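Local coordinates for protein phosphoglycerol transferase GacH (Streptococcus pyogenes MGAS5005, PDB 6DGM) that probably transfers glycerol phosphate onto the rhamnose polysaccharide of the group A streptococcal cell wall, through a manganese-binding domain of the sulfatase family, at residues 38-43 / 261-266; 83-88 / 270-275; 255-260 / 294-299. One frame throughout, in Å; residues are numbered along the deposited sequence.

Interaction 1 (38-43 / 261-266)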
loop_
_atom_site.group_PDB
_atom_site.type_symbol
_atom_site.label_atom_id
_atom_site.label_comp_id
_atom_site.label_asym_id
_atom_site.label_seq_id
_atom_site.Cartn_x
_atom_site.Cartn_y
_atom_site.Cartn_z
ATOM N N ASP A 38 -2.472 1.878 -19.621
ATOM C CA ASP A 38 -1.625 1.020 -20.442
ATOM C C ASP A 38 -0.732 0.109 -19.607
ATOM O O ASP A 38 -0.008 -0.713 -20.168
ATOM C CB ASP A 38 -0.728 1.854 -21.363
ATOM C CG ASP A 38 -1.494 2.601 -22.424
ATOM O OD1 ASP A 38 -2.602 2.166 -22.811
ATOM O OD2 ASP A 38 -0.958 3.618 -22.892
ATOM N N GLN A 39 -0.748 0.254 -18.291
ATOM C CA GLN A 39 0.080 -0.525 -17.393
ATOM C C GLN A 39 -0.816 -1.489 -16.624
ATOM O O GLN A 39 -1.890 -1.104 -16.142
ATOM C CB GLN A 39 0.745 0.357 -16.319
ATOM C CG GLN A 39 0.961 1.803 -16.673
ATOM C CD GLN A 39 2.176 2.013 -17.536
ATOM O OE1 GLN A 39 3.183 1.320 -17.389
ATOM N NE2 GLN A 39 2.092 2.977 -18.446
ATOM N N THR A 40 -0.357 -2.721 -16.458
ATOM C CA THR A 40 -0.925 -3.606 -15.448
ATOM C C THR A 40 -0.228 -3.322 -14.126
ATOM O O THR A 40 0.995 -3.179 -14.072
ATOM C CB THR A 40 -0.780 -5.062 -15.872
ATOM O OG1 THR A 40 -1.790 -5.334 -16.859
ATOM C CG2 THR A 40 -0.914 -6.034 -14.696
ATOM N N VAL A 41 -1.017 -3.173 -13.081
ATOM C CA VAL A 41 -0.542 -2.685 -11.795
ATOM C C VAL A 41 -0.963 -3.674 -10.721
ATOM O O VAL A 41 -2.123 -4.115 -10.695
ATOM C CB VAL A 41 -1.085 -1.274 -11.498
ATOM C CG1 VAL A 41 -0.795 -0.914 -10.073
ATOM C CG2 VAL A 41 -0.454 -0.262 -12.480
ATOM N N ILE A 42 -0.015 -4.034 -9.860
ATOM C CA ILE A 42 -0.226 -4.970 -8.760
ATOM C C ILE A 42 0.115 -4.252 -7.461
ATOM O O ILE A 42 1.263 -3.837 -7.269
ATOM C CB ILE A 42 0.646 -6.224 -8.916
ATOM C CG1 ILE A 42 0.312 -6.965 -10.216
ATOM C CG2 ILE A 42 0.453 -7.132 -7.703
ATOM C CD1 ILE A 42 1.401 -7.936 -10.670
ATOM N N TYR A 43 -0.869 -4.085 -6.585
ATOM C CA TYR A 43 -0.635 -3.572 -5.239
ATOM C C TYR A 43 -0.498 -4.786 -4.334
ATOM O O TYR A 43 -1.443 -5.564 -4.198
ATOM C CB TYR A 43 -1.772 -2.670 -4.760
ATOM C CG TYR A 43 -1.717 -1.233 -5.233
ATOM C CD1 TYR A 43 -0.940 -0.860 -6.322
ATOM C CD2 TYR A 43 -2.461 -0.251 -4.600
ATOM C CE1 TYR A 43 -0.905 0.460 -6.756
ATOM C CE2 TYR A 43 -2.430 1.065 -5.023
ATOM C CZ TYR A 43 -1.658 1.417 -6.093
ATOM O OH TYR A 43 -1.618 2.735 -6.514
ATOM N N LYS A 261 4.061 -7.375 -21.373
ATOM C CA LYS A 261 3.071 -6.384 -20.953
ATOM C C LYS A 261 3.771 -5.497 -19.937
ATOM O O LYS A 261 4.475 -6.029 -19.067
ATOM C CB LYS A 261 1.881 -7.077 -20.268
ATOM C CG LYS A 261 0.842 -6.122 -19.676
ATOM C CD LYS A 261 -0.009 -5.439 -20.755
ATOM C CE LYS A 261 -0.879 -4.342 -20.147
ATOM N NZ LYS A 261 -1.703 -3.652 -21.187
ATOM N N PRO A 262 3.617 -4.169 -19.994
ATOM C CA PRO A 262 4.175 -3.339 -18.913
ATOM C C PRO A 262 3.444 -3.622 -17.606
ATOM O O PRO A 262 2.215 -3.501 -17.530
ATOM C CB PRO A 262 3.963 -1.896 -19.395
ATOM C CG PRO A 262 3.152 -1.976 -20.633
ATOM C CD PRO A 262 3.107 -3.372 -21.121
ATOM N N ILE A 263 4.200 -4.011 -16.577
ATOM C CA ILE A 263 3.653 -4.390 -15.276
ATOM C C ILE A 263 4.431 -3.640 -14.205
ATOM O O ILE A 263 5.665 -3.647 -14.218
ATOM C CB ILE A 263 3.771 -5.914 -15.051
ATOM C CG1 ILE A 263 2.901 -6.681 -16.057
ATOM C CG2 ILE A 263 3.381 -6.272 -13.633
ATOM C CD1 ILE A 263 3.153 -8.186 -16.089
ATOM N N THR A 264 3.719 -3.014 -13.264
ATOM C CA THR A 264 4.369 -2.359 -12.128
ATOM C C THR A 264 3.779 -2.906 -10.837
ATOM O O THR A 264 2.566 -3.088 -10.734
ATOM C CB THR A 264 4.247 -0.830 -12.204
ATOM O OG1 THR A 264 4.928 -0.356 -13.374
ATOM C CG2 THR A 264 4.893 -0.159 -10.998
ATOM N N VAL A 265 4.656 -3.206 -9.887
ATOM C CA VAL A 265 4.296 -3.734 -8.576
ATOM C C VAL A 265 4.597 -2.665 -7.532
ATOM O O VAL A 265 5.714 -2.132 -7.479
ATOM C CB VAL A 265 5.093 -5.007 -8.248
ATOM C CG1 VAL A 265 4.740 -5.515 -6.860
ATOM C CG2 VAL A 265 4.871 -6.103 -9.303
ATOM N N VAL A 266 3.605 -2.364 -6.699
ATOM C CA VAL A 266 3.785 -1.573 -5.488
ATOM C C VAL A 266 3.776 -2.573 -4.336
ATOM O O VAL A 266 2.743 -3.169 -4.039
ATOM C CB VAL A 266 2.675 -0.531 -5.318
ATOM C CG1 VAL A 266 2.894 0.266 -4.042
ATOM C CG2 VAL A 266 2.594 0.398 -6.534
HETATM O O HOH W 1 -0.008 -2.028 -22.726
HETATM O O HOH W 2 4.160 -0.675 -15.976
#
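Residues 40-43 and 263-266 run as neighbouring parallel strands, axes 4.7 Å apart and 16° askew, with Thr40 opposite Ile263 and Tyr43 opposite Val266. Four backbone hydrogen bonds lace them: Thr40 N to Pro262 O, Thr264 N to Thr40 O, Ile42 N to Thr264 O and Val266 N to Ile42 O. Thr40 and Ile42 use both N-H and C=O on this partner, while Val41 and Tyr43 turn theirs to the other neighbour. On the face of Thr40, Ile42, Ile263 and Val265, Ile42 CD1 comes 3.9 Å from Ile263 CG2 and 4.2 Å from Val265 CG2, so that one methyl rests against a branch of each. On the other face the Tyr43 ring lies alongside Val266, CE1 3.5 Å from CG2; its hydroxyl is taken by Thr315. Near the strand starts, one water joins Asp38 O to Lys261 NZ, which also bonds Ser198. The oxygen of another water lies 2.6 Å from Gln39 OE1 and 2.7 Å from Thr264 OG1; Thr264 OG1 also bonds Ser297 OG, and Gln39 NE2 bonds Asn35 O. Lys261 CE passes 3.6 Å from Thr40 OG1, which bonds Gln199 N. These are central strands of the mixed sheet characteristic of the alkaline phosphatase clan: strand 200-204 flanks 40-46, strand 290-297 flanks 263-269, Leu256 of helix 229-257 packs on Ile263 and Val265, and helix 314-321 packs on Val41, Tyr43, Thr264 and Val266.

Interaction 2 (83-88 / 270-275). With MN (manganese (II) ion), chain C; 1GP (sn-glycerol-1-phosphate), chain D.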
loop_
_atom_site.group_PDB
_atom_site.type_symbol
_atom_site.label_atom_id
_atom_site.label_comp_id
_atom_site.label_asym_id
_atom_site.label_seq_id
_atom_site.Cartn_x
_atom_site.Cartn_y
_atom_site.Cartn_z
ATOM N N ASP A 83 0.381 3.373 10.148
ATOM C CA ASP A 83 -0.453 3.969 11.174
ATOM C C ASP A 83 -0.622 3.103 12.410
ATOM O O ASP A 83 -1.185 3.598 13.395
ATOM C CB ASP A 83 -1.836 4.281 10.597
ATOM C CG ASP A 83 -1.761 5.309 9.506
ATOM O OD1 ASP A 83 -1.531 6.486 9.838
ATOM O OD2 ASP A 83 -1.861 4.939 8.318
ATOM N N SER A 84 -0.143 1.857 12.397
ATOM C CA SER A 84 -0.383 0.969 13.528
ATOM C C SER A 84 0.745 -0.040 13.633
ATOM O O SER A 84 1.666 -0.059 12.815
ATOM C CB SER A 84 -1.777 0.348 13.431
ATOM O OG SER A 84 -2.004 -0.154 12.131
ATOM N N TYR A 85 0.687 -0.834 14.701
ATOM C CA TYR A 85 1.707 -1.821 15.037
ATOM C C TYR A 85 1.020 -3.142 15.319
ATOM O O TYR A 85 0.051 -3.184 16.075
ATOM C CB TYR A 85 2.495 -1.359 16.267
ATOM C CG TYR A 85 3.497 -2.368 16.788
ATOM C CD1 TYR A 85 4.688 -2.603 16.122
ATOM C CD2 TYR A 85 3.259 -3.050 17.968
ATOM C CE1 TYR A 85 5.612 -3.526 16.607
ATOM C CE2 TYR A 85 4.176 -3.962 18.460
ATOM C CZ TYR A 85 5.345 -4.191 17.769
ATOM O OH TYR A 85 6.259 -5.098 18.266
ATOM N N GLY A 86 1.507 -4.211 14.678
ATOM C CA GLY A 86 0.981 -5.544 14.896
ATOM C C GLY A 86 -0.406 -5.778 14.363
ATOM O O GLY A 86 -1.039 -6.772 14.711
ATOM N N GLY A 87 -0.890 -4.900 13.500
ATOM C CA GLY A 87 -2.227 -5.019 12.955
ATOM C C GLY A 87 -2.572 -3.721 12.258
ATOM O O GLY A 87 -1.788 -2.778 12.254
ATOM N N GLY A 88 -3.755 -3.698 11.654
ATOM C CA GLY A 88 -4.216 -2.538 10.917
ATOM C C GLY A 88 -4.181 -2.676 9.412
ATOM O O GLY A 88 -4.375 -1.679 8.712
ATOM N N ASP A 270 2.628 -3.808 5.621
ATOM C CA ASP A 270 1.572 -2.965 6.182
ATOM C C ASP A 270 1.943 -2.370 7.538
ATOM O O ASP A 270 1.534 -1.249 7.853
ATOM C CB ASP A 270 0.228 -3.694 6.224
ATOM C CG ASP A 270 0.267 -5.042 6.958
ATOM O OD1 ASP A 270 1.358 -5.607 7.197
ATOM O OD2 ASP A 270 -0.823 -5.540 7.321
ATOM N N HIS A 271 2.654 -3.128 8.377
ATOM C CA HIS A 271 3.054 -2.726 9.719
ATOM C C HIS A 271 4.094 -3.748 10.169
ATOM O O HIS A 271 4.239 -4.816 9.559
ATOM C CB HIS A 271 1.862 -2.747 10.703
ATOM C CG HIS A 271 1.079 -4.021 10.633
ATOM N ND1 HIS A 271 1.535 -5.203 11.184
ATOM C CD2 HIS A 271 -0.090 -4.317 10.020
ATOM C CE1 HIS A 271 0.669 -6.168 10.920
ATOM N NE2 HIS A 271 -0.324 -5.656 10.216
ATOM N N LEU A 272 4.824 -3.405 11.226
ATOM C CA LEU A 272 5.745 -4.359 11.826
ATOM C C LEU A 272 4.961 -5.513 12.445
ATOM O O LEU A 272 3.812 -5.338 12.865
ATOM C CB LEU A 272 6.570 -3.683 12.923
ATOM C CG LEU A 272 7.901 -3.077 12.484
ATOM C CD1 LEU A 272 7.721 -1.820 11.648
ATOM C CD2 LEU A 272 8.791 -2.800 13.669
ATOM N N PRO A 273 5.570 -6.695 12.540
ATOM C CA PRO A 273 4.962 -7.771 13.332
ATOM C C PRO A 273 4.901 -7.378 14.798
ATOM O O PRO A 273 5.804 -6.718 15.320
ATOM C CB PRO A 273 5.925 -8.936 13.127
ATOM C CG PRO A 273 7.258 -8.264 12.936
ATOM C CD PRO A 273 6.938 -7.043 12.099
ATOM N N GLY A 274 3.837 -7.819 15.479
ATOM C CA GLY A 274 3.644 -7.463 16.869
ATOM C C GLY A 274 4.374 -8.428 17.780
ATOM O O GLY A 274 3.752 -9.174 18.553
ATOM N N LEU A 275 5.695 -8.467 17.653
ATOM C CA LEU A 275 6.490 -9.342 18.495
ATOM C C LEU A 275 7.575 -8.637 19.283
ATOM O O LEU A 275 8.168 -9.271 20.162
ATOM C CB LEU A 275 7.139 -10.467 17.672
ATOM C CG LEU A 275 8.073 -10.047 16.525
ATOM C CD1 LEU A 275 9.478 -9.726 16.988
ATOM C CD2 LEU A 275 8.085 -11.143 15.458
HETATM MN MN MN C . -1.403 -6.862 8.798
HETATM C C3 1GP D . -6.765 -11.062 7.762
HETATM O O3 1GP D . -5.857 -9.093 6.644
HETATM C C2 1GP D . -6.351 -9.612 7.896
HETATM O O2 1GP D . -7.929 -11.231 6.957
HETATM C C1 1GP D . -5.292 -9.449 8.977
HETATM O O1P 1GP D . -5.131 -8.068 9.315
HETATM O O2P 1GP D . -2.710 -7.796 10.382
HETATM O O3P 1GP D . -4.778 -6.286 10.988
HETATM O O4P 1GP D . -4.675 -8.719 11.726
HETATM P P 1GP D . -4.255 -7.694 10.628
HETATM O O HOH W 3 4.232 -0.875 12.533
HETATM O O HOH W 4 1.552 -9.040 14.574
#
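Ser84 O lies 3.4 Å from His271 CB and, through a water, reaches Leu272 N; its hydroxyl turns back to donate to Gly87 O, closing the loop on itself. Tyr85 lays CE1 3.8 Å from Leu272 CB, while its OH bonds Tyr276. Gly86 N donates to Leu272 O (3.1 Å), and His271 ND1 reaches the same oxygen from the opposite face of its carbonyl plane, at 2.8 Å and a nearly straight 170°, with the oxygen in the ring plane. That second bond fixes the rotation of the imidazole and leaves NE2 to the metal. Gly87 covers one ring face, its CA 3.7 Å from the centroid in a CH-pi contact; Asp270 OD1 lies over the other. Gly88, N-cap of helix 89-98, donates its N-H to phosphate O3P (2.9 Å). Manganese is bound by Asp270 OD2 and His271 NE2, by phosphate O2P at 2.3 Å, and by Glu47 and Thr89. Gly88 N thus holds O3P directly, while Asp270 and His271 reach O2P through the manganese, an arrangement that would draw electron density from the phosphorus and is consistent with phosphoglycerol transfer in this pocket.

Interaction 3 (255-260 / 294-299)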
loop_
_atom_site.group_PDB
_atom_site.type_symbol
_atom_site.label_atom_id
_atom_site.label_comp_id
_atom_site.label_asym_id
_atom_site.label_seq_id
_atom_site.Cartn_x
_atom_site.Cartn_y
_atom_site.Cartn_z
ATOM N N LYS A 255 9.709 -13.754 -13.005
ATOM C CA LYS A 255 8.671 -14.207 -13.929
ATOM C C LYS A 255 7.964 -13.031 -14.587
ATOM O O LYS A 255 7.622 -13.089 -15.774
ATOM C CB LYS A 255 7.655 -15.079 -13.188
ATOM C CG LYS A 255 8.209 -16.453 -12.783
ATOM C CD LYS A 255 8.382 -17.340 -13.986
ATOM C CE LYS A 255 8.842 -18.727 -13.575
ATOM N NZ LYS A 255 7.948 -19.311 -12.533
ATOM N N LEU A 256 7.731 -11.953 -13.840
ATOM C CA LEU A 256 7.087 -10.792 -14.447
ATOM C C LEU A 256 7.930 -10.209 -15.573
ATOM O O LEU A 256 7.376 -9.675 -16.540
ATOM C CB LEU A 256 6.816 -9.711 -13.408
ATOM C CG LEU A 256 5.817 -10.103 -12.300
ATOM C CD1 LEU A 256 5.711 -8.997 -11.291
ATOM C CD2 LEU A 256 4.442 -10.434 -12.865
ATOM N N THR A 257 9.261 -10.284 -15.472
ATOM C CA THR A 257 10.092 -9.708 -16.528
ATOM C C THR A 257 9.918 -10.433 -17.861
ATOM O O THR A 257 10.249 -9.874 -18.910
ATOM C CB THR A 257 11.589 -9.707 -16.191
ATOM O OG1 THR A 257 12.093 -11.049 -16.146
ATOM C CG2 THR A 257 11.857 -9.021 -14.886
ATOM N N GLN A 258 9.415 -11.664 -17.829
ATOM C CA GLN A 258 9.239 -12.467 -19.028
ATOM C C GLN A 258 7.854 -12.331 -19.641
ATOM O O GLN A 258 7.581 -12.980 -20.655
ATOM C CB GLN A 258 9.506 -13.945 -18.717
ATOM C CG GLN A 258 10.880 -14.223 -18.126
ATOM C CD GLN A 258 12.007 -13.742 -19.008
ATOM O OE1 GLN A 258 12.044 -14.028 -20.212
ATOM N NE2 GLN A 258 12.936 -12.997 -18.421
ATOM N N ILE A 259 6.986 -11.488 -19.080
ATOM C CA ILE A 259 5.652 -11.263 -19.623
ATOM C C ILE A 259 5.675 -10.023 -20.503
ATOM O O ILE A 259 6.141 -8.957 -20.080
ATOM C CB ILE A 259 4.618 -11.109 -18.493
ATOM C CG1 ILE A 259 4.634 -12.355 -17.598
ATOM C CG2 ILE A 259 3.235 -10.828 -19.087
ATOM C CD1 ILE A 259 3.654 -12.300 -16.409
ATOM N N ASN A 260 5.134 -10.152 -21.715
ATOM C CA ASN A 260 5.152 -9.072 -22.700
ATOM C C ASN A 260 3.969 -8.129 -22.473
ATOM O O ASN A 260 3.027 -8.046 -23.269
ATOM C CB ASN A 260 5.142 -9.645 -24.110
ATOM C CG ASN A 260 5.288 -8.580 -25.143
ATOM O OD1 ASN A 260 5.787 -7.496 -24.846
ATOM N ND2 ASN A 260 4.858 -8.867 -26.368
ATOM N N PHE A 294 8.696 -0.876 -2.131
ATOM C CA PHE A 294 9.310 -0.592 -3.420
ATOM C C PHE A 294 8.231 -0.502 -4.491
ATOM O O PHE A 294 7.127 -1.035 -4.346
ATOM C CB PHE A 294 10.428 -1.583 -3.799
ATOM C CG PHE A 294 9.983 -3.008 -4.036
ATOM C CD1 PHE A 294 9.340 -3.363 -5.203
ATOM C CD2 PHE A 294 10.275 -4.006 -3.113
ATOM C CE1 PHE A 294 8.953 -4.664 -5.441
ATOM C CE2 PHE A 294 9.905 -5.322 -3.351
ATOM C CZ PHE A 294 9.250 -5.652 -4.521
ATOM N N ILE A 295 8.573 0.195 -5.571
ATOM C CA ILE A 295 7.718 0.347 -6.738
ATOM C C ILE A 295 8.587 -0.087 -7.912
ATOM O O ILE A 295 9.568 0.587 -8.235
ATOM C CB ILE A 295 7.213 1.786 -6.905
ATOM C CG1 ILE A 295 6.401 2.210 -5.670
ATOM C CG2 ILE A 295 6.353 1.876 -8.153
ATOM C CD1 ILE A 295 5.857 3.645 -5.709
ATOM N N TRP A 296 8.273 -1.253 -8.492
ATOM C CA TRP A 296 9.141 -1.922 -9.457
ATOM C C TRP A 296 8.338 -2.258 -10.704
ATOM O O TRP A 296 7.265 -2.860 -10.600
ATOM C CB TRP A 296 9.672 -3.225 -8.844
ATOM C CG TRP A 296 10.520 -4.092 -9.747
ATOM C CD1 TRP A 296 11.875 -4.089 -9.832
ATOM C CD2 TRP A 296 10.063 -5.094 -10.665
ATOM N NE1 TRP A 296 12.297 -5.020 -10.743
ATOM C CE2 TRP A 296 11.204 -5.650 -11.273
ATOM C CE3 TRP A 296 8.803 -5.562 -11.041
ATOM C CZ2 TRP A 296 11.126 -6.669 -12.233
ATOM C CZ3 TRP A 296 8.721 -6.571 -11.982
ATOM C CH2 TRP A 296 9.877 -7.121 -12.565
ATOM N N SER A 297 8.871 -1.886 -11.873
ATOM C CA SER A 297 8.318 -2.242 -13.175
ATOM C C SER A 297 9.162 -3.334 -13.823
ATOM O O SER A 297 10.353 -3.490 -13.535
ATOM C CB SER A 297 8.276 -1.028 -14.112
ATOM O OG SER A 297 7.604 0.071 -13.534
ATOM N N ASN A 298 8.536 -4.079 -14.727
ATOM C CA ASN A 298 9.192 -5.222 -15.352
ATOM C C ASN A 298 10.040 -4.853 -16.556
ATOM O O ASN A 298 10.571 -5.752 -17.214
ATOM C CB ASN A 298 8.171 -6.304 -15.709
ATOM C CG ASN A 298 7.251 -5.904 -16.829
ATOM O OD1 ASN A 298 7.108 -4.715 -17.162
ATOM N ND2 ASN A 298 6.610 -6.897 -17.424
ATOM N N GLY A 299 10.196 -3.565 -16.842
ATOM C CA GLY A 299 11.129 -3.120 -17.861
ATOM C C GLY A 299 12.245 -2.321 -17.221
ATOM O O GLY A 299 12.861 -2.782 -16.256
#
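Trp296 pushes the six-membered half of its indole against the last turn of helix 229-257. Its CZ3 is 3.9 Å from Leu256 CD1, and Leu256 CB lies equally near that carbon. Thr257 CG2 arrives at the rim, in the ring plane, 3.6 Å from CH2, its side chain crossing that of the tryptophan at about a right angle. Two residues on, Asn298 N sits above one face of the indole, offset toward the rim. The Asn298 amide works as a clamp: ND2 donates to Leu256 O at 3.0 Å and 171°, with the acceptor close to the amide plane, though the donor stands well above the carbonyl plane. Ile259 N takes the same oxygen from the opposite face at 3.1 Å, so this helix-terminal carbonyl is held by two donors. Asn298 ND2 also bonds Lys261 O, and OD1 accepts from Ile263 N, so a single side chain ties the helix end to the beginning of the next strand. Thr257 OG1 bonds Glu254 O and accepts from Gln258 NE2 at 3.1 Å. Lying near the surface and away from the metal and phosphate sites, this contact joins the C-terminal end of helix 229-257 to the end of strand 290-297; Leu256 also packs on Leu190 of helix 182-192.

From the N terminus, residues 38-43 wait until 261-266 to close the longest loop, interaction 1, which pairs two central strands. Interaction 2 joins the loop before helix 89-98 to the loop after strand 263-269, and interaction 3 joins the end of helix 229-257 to the end of strand 290-297. None nests inside another: all three cross, because each starts inside its forerunner and ends beyond it. Interactions 1 and 3 are neighbours, centres about 8 Å apart, and touch where Thr264 OG1 comes 2.7 Å from Ser297 OG. Interaction 2 lies about 26 Å between centres from interaction 1, at the other end of strand 263-269, which joins the sheet's core to the manganese site.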